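Local coordinates for aminotransferase (Paracoccus denitrificans, PDB 4GRX), which probably transfers amino groups between amine or omega-amino acid donors and carbonyl acceptors, using pyridoxal phosphate covalently held as an internal aldimine, at residues G48-I53 with A73-H77; F91-F97 with T334-V340; I155-A161 with M172-P176; D291-S295 with G307-G312. One frame throughout, in Å; residues are numbered along the deposited sequence.

Contact 1 (G48-I53 with A73-H77)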
loop_
_atom_site.group_PDB
_atom_site.type_symbol
_atom_site.label_atom_id
_atom_site.label_comp_id
_atom_site.label_asym_id
_atom_site.label_seq_id
_atom_site.Cartn_x
_atom_site.Cartn_y
_atom_site.Cartn_z
ATOM N N GLY A 48 -11.676 -19.770 10.814
ATOM C CA GLY A 48 -10.617 -20.765 10.998
ATOM C C GLY A 48 -10.439 -21.194 12.448
ATOM O O GLY A 48 -11.046 -20.626 13.346
ATOM N N GLU A 49 -9.627 -22.217 12.676
ATOM C CA GLU A 49 -9.317 -22.691 14.027
ATOM C C GLU A 49 -7.885 -23.201 14.020
ATOM O O GLU A 49 -7.553 -24.157 13.312
ATOM C CB GLU A 49 -10.247 -23.821 14.460
ATOM C CG GLU A 49 -11.729 -23.483 14.460
ATOM C CD GLU A 49 -12.612 -24.713 14.621
ATOM O OE1 GLU A 49 -12.058 -25.826 14.795
ATOM O OE2 GLU A 49 -13.861 -24.578 14.573
ATOM N N GLY A 50 -7.037 -22.568 14.816
ATOM C CA GLY A 50 -5.636 -22.902 14.791
ATOM C C GLY A 50 -5.161 -22.716 13.363
ATOM O O GLY A 50 -5.443 -21.688 12.743
ATOM N N PRO A 51 -4.451 -23.721 12.823
ATOM C CA PRO A 51 -3.939 -23.667 11.452
ATOM C C PRO A 51 -4.945 -24.158 10.407
ATOM O O PRO A 51 -4.569 -24.446 9.268
ATOM C CB PRO A 51 -2.722 -24.583 11.513
ATOM C CG PRO A 51 -3.055 -25.582 12.579
ATOM C CD PRO A 51 -4.023 -24.942 13.532
ATOM N N TYR A 52 -6.215 -24.231 10.787
ATOM C CA TYR A 52 -7.274 -24.677 9.882
ATOM C C TYR A 52 -8.161 -23.542 9.427
ATOM O O TYR A 52 -8.455 -22.633 10.196
ATOM C CB TYR A 52 -8.156 -25.729 10.543
ATOM C CG TYR A 52 -7.435 -26.979 10.930
ATOM C CD1 TYR A 52 -6.886 -27.119 12.205
ATOM C CD2 TYR A 52 -7.292 -28.018 10.025
ATOM C CE1 TYR A 52 -6.208 -28.263 12.562
ATOM C CE2 TYR A 52 -6.618 -29.168 10.371
ATOM C CZ TYR A 52 -6.088 -29.285 11.642
ATOM O OH TYR A 52 -5.426 -30.424 11.982
ATOM N N ILE A 53 -8.570 -23.613 8.164
ATOM C CA ILE A 53 -9.627 -22.764 7.624
ATOM C C ILE A 53 -10.825 -23.646 7.260
ATOM O O ILE A 53 -10.692 -24.875 7.091
ATOM C CB ILE A 53 -9.156 -21.908 6.422
ATOM C CG1 ILE A 53 -8.806 -22.792 5.212
ATOM C CG2 ILE A 53 -7.977 -21.011 6.822
ATOM C CD1 ILE A 53 -8.501 -22.028 3.941
ATOM N N ALA A 73 0.318 -17.120 13.810
ATOM C CA ALA A 73 -0.376 -17.458 15.036
ATOM C C ALA A 73 -1.728 -18.135 14.777
ATOM O O ALA A 73 -2.589 -18.191 15.651
ATOM C CB ALA A 73 -0.539 -16.220 15.901
ATOM N N GLY A 74 -1.902 -18.652 13.566
ATOM C CA GLY A 74 -3.152 -19.289 13.186
ATOM C C GLY A 74 -4.286 -18.324 12.880
ATOM O O GLY A 74 -4.085 -17.117 12.747
ATOM N N PHE A 75 -5.489 -18.871 12.775
ATOM C CA PHE A 75 -6.633 -18.114 12.295
ATOM C C PHE A 75 -7.635 -17.747 13.379
ATOM O O PHE A 75 -8.698 -17.206 13.079
ATOM C CB PHE A 75 -7.312 -18.889 11.167
ATOM C CG PHE A 75 -6.410 -19.157 10.003
ATOM C CD1 PHE A 75 -6.128 -18.155 9.089
ATOM C CD2 PHE A 75 -5.832 -20.407 9.832
ATOM C CE1 PHE A 75 -5.285 -18.393 8.015
ATOM C CE2 PHE A 75 -4.992 -20.660 8.755
ATOM C CZ PHE A 75 -4.721 -19.654 7.844
ATOM N N ASP A 76 -7.313 -18.039 14.636
ATOM C CA ASP A 76 -8.197 -17.628 15.723
ATOM C C ASP A 76 -7.497 -17.400 17.062
ATOM O O ASP A 76 -8.100 -17.609 18.110
ATOM C CB ASP A 76 -9.403 -18.594 15.856
ATOM C CG ASP A 76 -9.047 -19.921 16.530
ATOM O OD1 ASP A 76 -7.915 -20.426 16.360
ATOM O OD2 ASP A 76 -9.924 -20.476 17.236
ATOM N N HIS A 77 -6.244 -16.956 17.028
ATOM C CA HIS A 77 -5.493 -16.684 18.253
ATOM C C HIS A 77 -6.194 -15.706 19.152
ATOM O O HIS A 77 -6.371 -14.537 18.809
ATOM C CB HIS A 77 -4.101 -16.184 17.936
ATOM C CG HIS A 77 -3.195 -16.142 19.128
ATOM N ND1 HIS A 77 -3.139 -15.086 19.953
ATOM C CD2 HIS A 77 -2.297 -17.081 19.629
ATOM C CE1 HIS A 77 -2.250 -15.333 20.937
ATOM N NE2 HIS A 77 -1.734 -16.551 20.736
#

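Contact 2 (F91-F97 with T334-V340)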
loop_
_atom_site.group_PDB
_atom_site.type_symbol
_atom_site.label_atom_id
_atom_site.label_comp_id
_atom_site.label_asym_id
_atom_site.label_seq_id
_atom_site.Cartn_x
_atom_site.Cartn_y
_atom_site.Cartn_z
ATOM N N PHE A 91 -9.228 3.616 20.485
ATOM C CA PHE A 91 -8.934 4.610 19.468
ATOM C C PHE A 91 -8.773 3.892 18.143
ATOM O O PHE A 91 -7.694 3.356 17.861
ATOM C CB PHE A 91 -7.637 5.343 19.802
ATOM C CG PHE A 91 -7.384 6.572 18.969
ATOM C CD1 PHE A 91 -6.102 6.841 18.486
ATOM C CD2 PHE A 91 -8.409 7.465 18.676
ATOM C CE1 PHE A 91 -5.849 7.984 17.733
ATOM C CE2 PHE A 91 -8.163 8.605 17.922
ATOM C CZ PHE A 91 -6.882 8.871 17.457
ATOM N N PRO A 92 -9.839 3.898 17.321
ATOM C CA PRO A 92 -9.975 3.038 16.140
ATOM C C PRO A 92 -9.244 3.487 14.877
ATOM O O PRO A 92 -9.065 2.668 13.970
ATOM C CB PRO A 92 -11.479 3.016 15.894
ATOM C CG PRO A 92 -11.965 4.304 16.445
ATOM C CD PRO A 92 -10.991 4.797 17.478
ATOM N N GLY A 93 -8.831 4.751 14.803
ATOM C CA GLY A 93 -8.142 5.236 13.608
ATOM C C GLY A 93 -7.472 6.583 13.764
ATOM O O GLY A 93 -7.920 7.422 14.549
ATOM N N TYR A 94 -6.385 6.775 13.015
ATOM C CA TYR A 94 -5.703 8.061 12.900
ATOM C C TYR A 94 -4.493 7.978 11.957
ATOM O O TYR A 94 -4.273 6.955 11.297
ATOM C CB TYR A 94 -5.291 8.607 14.275
ATOM C CG TYR A 94 -5.305 10.116 14.335
ATOM C CD1 TYR A 94 -4.133 10.839 14.543
ATOM C CD2 TYR A 94 -6.492 10.819 14.158
ATOM C CE1 TYR A 94 -4.147 12.229 14.585
ATOM C CE2 TYR A 94 -6.519 12.199 14.194
ATOM C CZ TYR A 94 -5.349 12.904 14.408
ATOM O OH TYR A 94 -5.400 14.281 14.435
ATOM N N HIS A 95 -3.710 9.057 11.913
ATOM C CA HIS A 95 -2.581 9.192 10.992
ATOM C C HIS A 95 -1.297 9.554 11.717
ATOM O O HIS A 95 -1.279 9.638 12.956
ATOM C CB HIS A 95 -2.922 10.227 9.912
ATOM C CG HIS A 95 -3.216 11.611 10.460
ATOM N ND1 HIS A 95 -2.324 12.622 10.395
ATOM C CD2 HIS A 95 -4.340 12.121 11.107
ATOM C CE1 HIS A 95 -2.852 13.723 10.959
ATOM N NE2 HIS A 95 -4.085 13.415 11.397
ATOM N N ALA A 96 -0.220 9.759 10.948
ATOM C CA ALA A 96 1.102 10.114 11.485
ATOM C C ALA A 96 1.747 11.340 10.789
ATOM O O ALA A 96 2.984 11.462 10.718
ATOM C CB ALA A 96 2.032 8.905 11.441
ATOM N N PHE A 97 0.905 12.248 10.290
ATOM C CA PHE A 97 1.379 13.456 9.605
ATOM C C PHE A 97 1.219 14.716 10.465
ATOM O O PHE A 97 0.523 14.700 11.484
ATOM C CB PHE A 97 0.642 13.677 8.270
ATOM C CG PHE A 97 0.736 12.530 7.286
ATOM C CD1 PHE A 97 -0.031 12.558 6.121
ATOM C CD2 PHE A 97 1.576 11.432 7.503
ATOM C CE1 PHE A 97 0.034 11.521 5.194
ATOM C CE2 PHE A 97 1.641 10.393 6.588
ATOM C CZ PHE A 97 0.866 10.437 5.433
ATOM N N THR A 334 -1.867 7.452 3.821
ATOM C CA THR A 334 -3.003 7.840 4.688
ATOM C C THR A 334 -3.075 7.054 6.000
ATOM O O THR A 334 -3.188 7.643 7.081
ATOM C CB THR A 334 -4.358 7.710 3.946
ATOM O OG1 THR A 334 -4.367 8.573 2.804
ATOM C CG2 THR A 334 -5.531 8.083 4.845
ATOM N N ALA A 335 -3.003 5.727 5.892
ATOM C CA ALA A 335 -3.163 4.836 7.043
ATOM C C ALA A 335 -1.838 4.422 7.706
ATOM O O ALA A 335 -1.838 3.619 8.646
ATOM C CB ALA A 335 -3.975 3.610 6.646
ATOM N N SER A 336 -0.716 4.970 7.235
ATOM C CA SER A 336 0.588 4.608 7.800
ATOM C C SER A 336 0.767 5.155 9.236
ATOM O O SER A 336 0.495 6.342 9.510
ATOM C CB SER A 336 1.745 4.979 6.848
ATOM O OG SER A 336 2.097 6.353 6.891
ATOM N N GLY A 337 1.186 4.262 10.142
ATOM C CA GLY A 337 1.375 4.575 11.570
ATOM C C GLY A 337 0.087 4.411 12.363
ATOM O O GLY A 337 -0.153 5.116 13.353
ATOM N N HIS A 338 -0.735 3.467 11.921
ATOM C CA HIS A 338 -2.100 3.309 12.411
ATOM C C HIS A 338 -2.153 2.820 13.840
ATOM O O HIS A 338 -1.447 1.868 14.189
ATOM C CB HIS A 338 -2.850 2.353 11.492
ATOM C CG HIS A 338 -4.334 2.522 11.526
ATOM N ND1 HIS A 338 -5.096 1.995 12.496
ATOM C CD2 HIS A 338 -5.194 3.176 10.658
ATOM C CE1 HIS A 338 -6.385 2.304 12.268
ATOM N NE2 HIS A 338 -6.444 3.026 11.142
ATOM N N PRO A 339 -2.982 3.469 14.689
ATOM C CA PRO A 339 -3.120 3.075 16.097
ATOM C C PRO A 339 -3.463 1.595 16.263
ATOM O O PRO A 339 -2.771 0.883 16.994
ATOM C CB PRO A 339 -4.264 3.958 16.609
ATOM C CG PRO A 339 -4.890 4.560 15.393
ATOM C CD PRO A 339 -3.789 4.663 14.390
ATOM N N VAL A 340 -4.493 1.131 15.561
ATOM C CA VAL A 340 -4.870 -0.273 15.606
ATOM C C VAL A 340 -3.722 -1.198 15.178
ATOM O O VAL A 340 -3.373 -2.146 15.887
ATOM C CB VAL A 340 -6.146 -0.548 14.791
ATOM C CG1 VAL A 340 -6.385 -2.043 14.670
ATOM C CG2 VAL A 340 -7.348 0.115 15.453
#

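Contact 3 (I155-A161 with M172-P176)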
loop_
_atom_site.group_PDB
_atom_site.type_symbol
_atom_site.label_atom_id
_atom_site.label_comp_id
_atom_site.label_asym_id
_atom_site.label_seq_id
_atom_site.Cartn_x
_atom_site.Cartn_y
_atom_site.Cartn_z
ATOM N N ILE A 155 19.156 0.213 -8.901
ATOM C CA ILE A 155 18.784 -0.691 -7.807
ATOM C C ILE A 155 19.173 -2.121 -8.171
ATOM O O ILE A 155 18.718 -2.658 -9.197
ATOM C CB ILE A 155 17.266 -0.610 -7.476
ATOM C CG1 ILE A 155 16.862 0.786 -6.980
ATOM C CG2 ILE A 155 16.863 -1.673 -6.465
ATOM C CD1 ILE A 155 17.515 1.226 -5.684
ATOM N N LEU A 156 20.000 -2.735 -7.321
ATOM C CA LEU A 156 20.430 -4.128 -7.518
ATOM C C LEU A 156 19.587 -5.099 -6.714
ATOM O O LEU A 156 19.437 -4.937 -5.505
ATOM C CB LEU A 156 21.902 -4.297 -7.136
ATOM C CG LEU A 156 22.901 -3.235 -7.610
ATOM C CD1 LEU A 156 24.298 -3.519 -7.078
ATOM C CD2 LEU A 156 22.941 -3.158 -9.131
ATOM N N THR A 157 19.027 -6.097 -7.403
ATOM C CA THR A 157 18.333 -7.237 -6.765
ATOM C C THR A 157 18.770 -8.547 -7.414
ATOM O O THR A 157 19.692 -8.549 -8.232
ATOM C CB THR A 157 16.793 -7.095 -6.768
ATOM O OG1 THR A 157 16.306 -6.840 -8.089
ATOM C CG2 THR A 157 16.350 -5.956 -5.852
ATOM N N ARG A 158 18.133 -9.662 -7.060
ATOM C CA ARG A 158 18.498 -10.955 -7.670
ATOM C C ARG A 158 17.367 -11.566 -8.477
ATOM O O ARG A 158 16.195 -11.401 -8.141
ATOM C CB ARG A 158 18.931 -11.995 -6.627
ATOM C CG ARG A 158 20.318 -11.847 -6.030
ATOM C CD ARG A 158 20.301 -10.943 -4.816
ATOM N NE ARG A 158 19.230 -11.277 -3.878
ATOM C CZ ARG A 158 19.328 -12.195 -2.915
ATOM N NH1 ARG A 158 20.442 -12.903 -2.762
ATOM N NH2 ARG A 158 18.304 -12.409 -2.100
ATOM N N TRP A 159 17.736 -12.309 -9.516
ATOM C CA TRP A 159 16.791 -13.145 -10.202
ATOM C C TRP A 159 16.108 -14.032 -9.184
ATOM O O TRP A 159 16.710 -14.416 -8.181
ATOM C CB TRP A 159 17.461 -13.934 -11.330
ATOM C CG TRP A 159 16.430 -14.503 -12.277
ATOM C CD1 TRP A 159 16.145 -15.849 -12.517
ATOM C CD2 TRP A 159 15.441 -13.759 -13.074
ATOM N NE1 TRP A 159 15.113 -15.973 -13.402
ATOM C CE2 TRP A 159 14.641 -14.766 -13.777
ATOM C CE3 TRP A 159 15.161 -12.414 -13.280
ATOM C CZ2 TRP A 159 13.605 -14.421 -14.631
ATOM C CZ3 TRP A 159 14.119 -12.076 -14.147
ATOM C CH2 TRP A 159 13.364 -13.058 -14.812
ATOM N N ASN A 160 14.824 -14.310 -9.402
ATOM C CA ASN A 160 13.965 -15.003 -8.433
ATOM C C ASN A 160 13.622 -14.181 -7.188
ATOM O O ASN A 160 12.874 -14.657 -6.338
ATOM C CB ASN A 160 14.532 -16.373 -8.032
ATOM C CG ASN A 160 14.602 -17.357 -9.194
ATOM O OD1 ASN A 160 13.727 -17.392 -10.061
ATOM N ND2 ASN A 160 15.642 -18.185 -9.201
ATOM N N ALA A 161 14.146 -12.964 -7.050
ATOM C CA ALA A 161 13.773 -12.138 -5.893
ATOM C C ALA A 161 12.292 -11.765 -5.955
ATOM O O ALA A 161 11.692 -11.668 -7.043
ATOM C CB ALA A 161 14.616 -10.881 -5.824
ATOM N N MET A 172 11.850 -4.599 -9.107
ATOM C CA MET A 172 12.770 -5.223 -8.181
ATOM C C MET A 172 12.672 -6.777 -8.200
ATOM O O MET A 172 13.646 -7.499 -7.946
ATOM C CB MET A 172 12.508 -4.651 -6.800
ATOM C CG MET A 172 12.934 -3.200 -6.661
ATOM S SD MET A 172 12.985 -2.776 -4.912
ATOM C CE MET A 172 11.496 -1.810 -4.819
ATOM N N THR A 173 11.488 -7.260 -8.553
ATOM C CA THR A 173 11.148 -8.666 -8.530
ATOM C C THR A 173 11.690 -9.359 -9.780
ATOM O O THR A 173 11.426 -8.941 -10.894
ATOM C CB THR A 173 9.610 -8.796 -8.386
ATOM O OG1 THR A 173 9.242 -8.389 -7.052
ATOM C CG2 THR A 173 9.115 -10.210 -8.687
ATOM N N GLY A 174 12.454 -10.420 -9.599
ATOM C CA GLY A 174 13.086 -11.051 -10.746
ATOM C C GLY A 174 12.325 -12.259 -11.239
ATOM O O GLY A 174 12.710 -13.379 -10.936
ATOM N N LYS A 175 11.271 -12.026 -12.025
ATOM C CA LYS A 175 10.348 -13.074 -12.488
ATOM C C LYS A 175 9.882 -12.828 -13.943
ATOM O O LYS A 175 9.556 -11.685 -14.297
ATOM C CB LYS A 175 9.088 -13.086 -11.611
ATOM C CG LYS A 175 9.285 -13.477 -10.168
ATOM C CD LYS A 175 8.757 -14.870 -9.926
ATOM C CE LYS A 175 9.294 -15.413 -8.618
ATOM N NZ LYS A 175 8.526 -16.614 -8.156
ATOM N N PRO A 176 9.774 -13.899 -14.768
ATOM C CA PRO A 176 9.378 -13.649 -16.153
ATOM C C PRO A 176 8.066 -12.874 -16.305
ATOM O O PRO A 176 7.919 -12.125 -17.268
ATOM C CB PRO A 176 9.226 -15.062 -16.740
ATOM C CG PRO A 176 10.036 -15.941 -15.848
ATOM C CD PRO A 176 9.895 -15.344 -14.487
#

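Contact 4 (D291-S295 with G307-G312)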
loop_
_atom_site.group_PDB
_atom_site.type_symbol
_atom_site.label_atom_id
_atom_site.label_comp_id
_atom_site.label_asym_id
_atom_site.label_seq_id
_atom_site.Cartn_x
_atom_site.Cartn_y
_atom_site.Cartn_z
ATOM N N ASP A 291 22.211 -2.296 6.352
ATOM C CA ASP A 291 22.111 -0.888 6.617
ATOM C C ASP A 291 20.664 -0.508 6.936
ATOM O O ASP A 291 20.414 0.521 7.549
ATOM C CB ASP A 291 22.617 -0.105 5.417
ATOM C CG ASP A 291 24.061 -0.416 5.084
ATOM O OD1 ASP A 291 24.906 -0.299 6.001
ATOM O OD2 ASP A 291 24.365 -0.748 3.902
ATOM N N ALA A 292 19.715 -1.334 6.510
ATOM C CA ALA A 292 18.297 -1.132 6.826
ATOM C C ALA A 292 17.505 -2.437 6.718
ATOM O O ALA A 292 17.998 -3.425 6.165
ATOM C CB ALA A 292 17.688 -0.066 5.931
ATOM N N ILE A 293 16.286 -2.435 7.253
ATOM C CA ILE A 293 15.431 -3.615 7.237
ATOM C C ILE A 293 14.015 -3.273 6.778
ATOM O O ILE A 293 13.435 -2.275 7.211
ATOM C CB ILE A 293 15.417 -4.293 8.624
ATOM C CG1 ILE A 293 16.693 -5.114 8.789
ATOM C CG2 ILE A 293 14.184 -5.171 8.822
ATOM C CD1 ILE A 293 16.911 -5.666 10.181
ATOM N N ILE A 294 13.470 -4.102 5.895
ATOM C CA ILE A 294 12.092 -3.948 5.450
ATOM C C ILE A 294 11.274 -5.046 6.111
ATOM O O ILE A 294 11.547 -6.229 5.922
ATOM C CB ILE A 294 11.959 -4.048 3.907
ATOM C CG1 ILE A 294 12.968 -3.155 3.207
ATOM C CG2 ILE A 294 10.552 -3.682 3.456
ATOM C CD1 ILE A 294 12.842 -1.692 3.558
ATOM N N SER A 295 10.277 -4.651 6.889
ATOM C CA SER A 295 9.473 -5.602 7.648
ATOM C C SER A 295 7.979 -5.485 7.337
ATOM O O SER A 295 7.490 -4.402 7.017
ATOM C CB SER A 295 9.719 -5.399 9.141
ATOM O OG SER A 295 8.594 -5.777 9.918
ATOM N N GLY A 307 3.369 -2.168 7.210
ATOM C CA GLY A 307 4.749 -2.256 6.745
ATOM C C GLY A 307 5.652 -1.316 7.524
ATOM O O GLY A 307 5.212 -0.282 8.032
ATOM N N ALA A 308 6.924 -1.680 7.619
ATOM C CA ALA A 308 7.906 -0.844 8.301
ATOM C C ALA A 308 9.264 -0.874 7.630
ATOM O O ALA A 308 9.805 -1.940 7.300
ATOM C CB ALA A 308 8.040 -1.239 9.758
ATOM N N VAL A 309 9.803 0.321 7.439
ATOM C CA VAL A 309 11.181 0.515 7.038
ATOM C C VAL A 309 11.919 0.895 8.323
ATOM O O VAL A 309 11.569 1.913 8.952
ATOM C CB VAL A 309 11.265 1.649 5.995
ATOM C CG1 VAL A 309 12.704 2.087 5.744
ATOM C CG2 VAL A 309 10.596 1.214 4.704
ATOM N N ILE A 310 12.892 0.060 8.728
ATOM C CA ILE A 310 13.767 0.347 9.878
ATOM C C ILE A 310 15.204 0.708 9.464
ATOM O O ILE A 310 16.010 -0.170 9.142
ATOM C CB ILE A 310 13.855 -0.837 10.863
ATOM C CG1 ILE A 310 12.471 -1.404 11.182
ATOM C CG2 ILE A 310 14.567 -0.403 12.143
ATOM C CD1 ILE A 310 12.518 -2.699 11.974
ATOM N N LEU A 311 15.533 1.992 9.486
ATOM C CA LEU A 311 16.886 2.426 9.133
ATOM C C LEU A 311 17.879 2.199 10.278
ATOM O O LEU A 311 17.628 2.631 11.410
ATOM C CB LEU A 311 16.882 3.907 8.747
ATOM C CG LEU A 311 15.957 4.357 7.614
ATOM C CD1 LEU A 311 15.831 5.875 7.603
ATOM C CD2 LEU A 311 16.441 3.844 6.266
ATOM N N GLY A 312 18.994 1.525 9.985
ATOM C CA GLY A 312 20.119 1.404 10.927
ATOM C C GLY A 312 20.746 2.771 11.203
ATOM O O GLY A 312 20.435 3.745 10.502
#

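Contact 1 (G48-I53 with A73-H77)
Residues Gly48-Ile53 form a tight beta hairpin, and Ala73-His77 runs past its tip as an irregular loop. Glu49 N donates to Tyr52 O at 2.8 Å and Tyr52 N to Glu49 O at 2.9 Å, closing a type II' turn. Its second position needs a positive phi with negative psi, so Gly50 (57°/-131°) belongs there. The loop takes both polar groups of this glycine: Phe75 N bonds to Gly50 O, and Gly50 N to Asp76 OD1, each at 2.8 Å. Two more glycines permit the close approach. A CB on Gly74 would collide with Gly50 O, and one on Gly48 would strike Phe75 CB, which lies 3.8 Å from Gly48 CA. The hairpin starts the small mixed sheet near the N-terminus of this class III aminotransferase, where strand 43-49 turns into 52-55, and the loop leads into helix 78-90, whose N-cap is His77. Phe75 is the apolar anchor. Ile53 CG2 sits over its face, 3.6 Å from the ring centroid, in a CH-pi contact. Both residues also pack on the second subunit, Phe75 on Gly93 and Ile53 on Tyr94 of that chain. Asp76 turns its short carboxylate inward to reach the backbone. Glu49, whose CB points away from the loop, forms a salt bridge with Arg60, and Tyr52 OH is hydrogen-bonded to Glu448.

Contact 2 (F91-F97 with T334-V340)
Pro339 has more of its surface buried by the contact than any other residue. It occupies the first turn of helix 339-354, where an imino acid costs no hydrogen bond because the backbone N has no helical acceptor, and its ring pushes into the largely extended loop 91-97. Pro339 CG lies 3.7 Å from Gly93 C and 3.6 Å from Tyr94 N, while Pro339 CB touches Phe91 CD1 at 3.9 Å. Just before it, His338 is the N-cap: its ND1 accepts a weak 3.2 Å bond from Val340 N. The same ring turns a face to Tyr94 N and brings CE1 within 3.2 Å of Pro92 O.

Tyr94 contributes mainly backbone and CB, with CB 4.2 Å from Pro339 CG. Its ring leads away, and OH bonds to Asp63 of the second subunit. Thr334 is hidden differently, its backbone lying beneath His95 and Phe97: His95 CB is 3.8 Å from Thr334 O, and Phe97 CZ is 4.4 Å from Thr334 N. Between these two centres a type II turn, Ala335 to His338, places Gly337 at its positive-phi position, where a side chain would collide with Ala96 CB.

No hydrogen bond joins the two segments; they meet by van der Waals fit. Thr334 N donates to the pyridoxal phosphate-bearing Lys297 of the second subunit, so the contact borders an active site built across the dimer interface, characteristic of fold type I aminotransferases.

Contact 3 (I155-A161 with M172-P176)
This is a buried contact of turn against loop, tied mainly by backbone hydrogen bonds, at the C-terminal end of strand 154-158, inside the beta-alpha-beta crossover that runs through helix 167-172 to the parallel neighbour 188-191 in the large sheet of the fold type I domain. After the strand, a type II turn from Arg158 to Ala161 reverses the chain. Asn160 takes its positive-phi position, which asparagine tolerates well. The turn meets Gly174 through two bonds: Asn160 N to Gly174 O at 2.8 Å and Gly174 N to Ala161 O at 2.9 Å. A CB on Gly174 would clash with Trp159 CA, so glycine suits the place. The bare backbone also offers a flat surface to the indole of Trp159, whose face covers Gly174 C and Lys175 N, with CZ2 3.8 Å from Pro176 CD. Deeper in, Ile155 CG2 touches Met172 CG at 4.2 Å, and both side chains pack on Val137 of helix 129-146. The pocket of the bound delta-amino valeric acid adjoins: Tyr162 and Tyr177 line it, and the side chain of Lys175 comes within about 4 Å of the ligand while its NZ bonds to Ala240 O. Within the strand, Thr157 OG1 donates to Met172 O at 2.7 Å.

Contact 4 (D291-S295 with G307-G312)
Ile294 and Val309 form the apolar middle of one face of this beta hairpin, with Ile294 CD1 3.8 Å from Val309 CG2. Strands 292-295 and 307-311 are antiparallel neighbours (166° between their directions, axes 4.7 Å apart) in the seven-stranded sheet of the fold type I aminotransferases, where 307-311 runs opposite to the other six strands. On the same face Ala292 CB meets Leu311 CD2 at 4.1 Å. Branched and aliphatic residues suit this side because helix 129-146 packs on Ile294 and Val309, and helix 313-324 on Ala292 and Leu311. The other face carries Ile293 and Ile310, where Ile293 CG2 lies 4.3 Å from Ile310 CD1, then the smaller Ser295 and Ala308. Ile293 is covered there by Pro117, Phe118 and Trp281. The strands are joined by bonds of the two hydrogen-bonded pairs: Ile310 N to Ile293 O at 2.8 Å with Ile293 N to Ile310 O at 3.0 Å, and Ser295 N to Ala308 O with Ala308 N to Ser295 O, both 2.8 Å. The connection beyond Ser295 carries Lys297, the cofactor-bearing lysine. At the opposite end Asp291 OD2 accepts from Met265 N, and Gly312, the N-cap of helix 313-324, donates its N to Asp291 O at 3.0 Å.

In the fold
Contacts 3 and 4 belong to the same seven-stranded sheet, about 8 Å apart at their nearest atoms, and helix 129-146 packs on both. Contact 4 is regular strand pairing, whereas contact 3 ties turn to loop beside the ligand pocket. Contacts 1 and 2 lie farther from the chain's centre and are buried in part by the second subunit. Within one chain they stay about 13 Å apart at their nearest atoms, yet across the dimer Phe75 and Ile53 of contact 1 meet Gly93 and Tyr94 of contact 2. Contact 1 is the least buried and relies on glycines and two hydrogen bonds; contact 2 has no hydrogen bond between its segments. Contacts 3 and 4 are both nested in the loop that contact 2 closes.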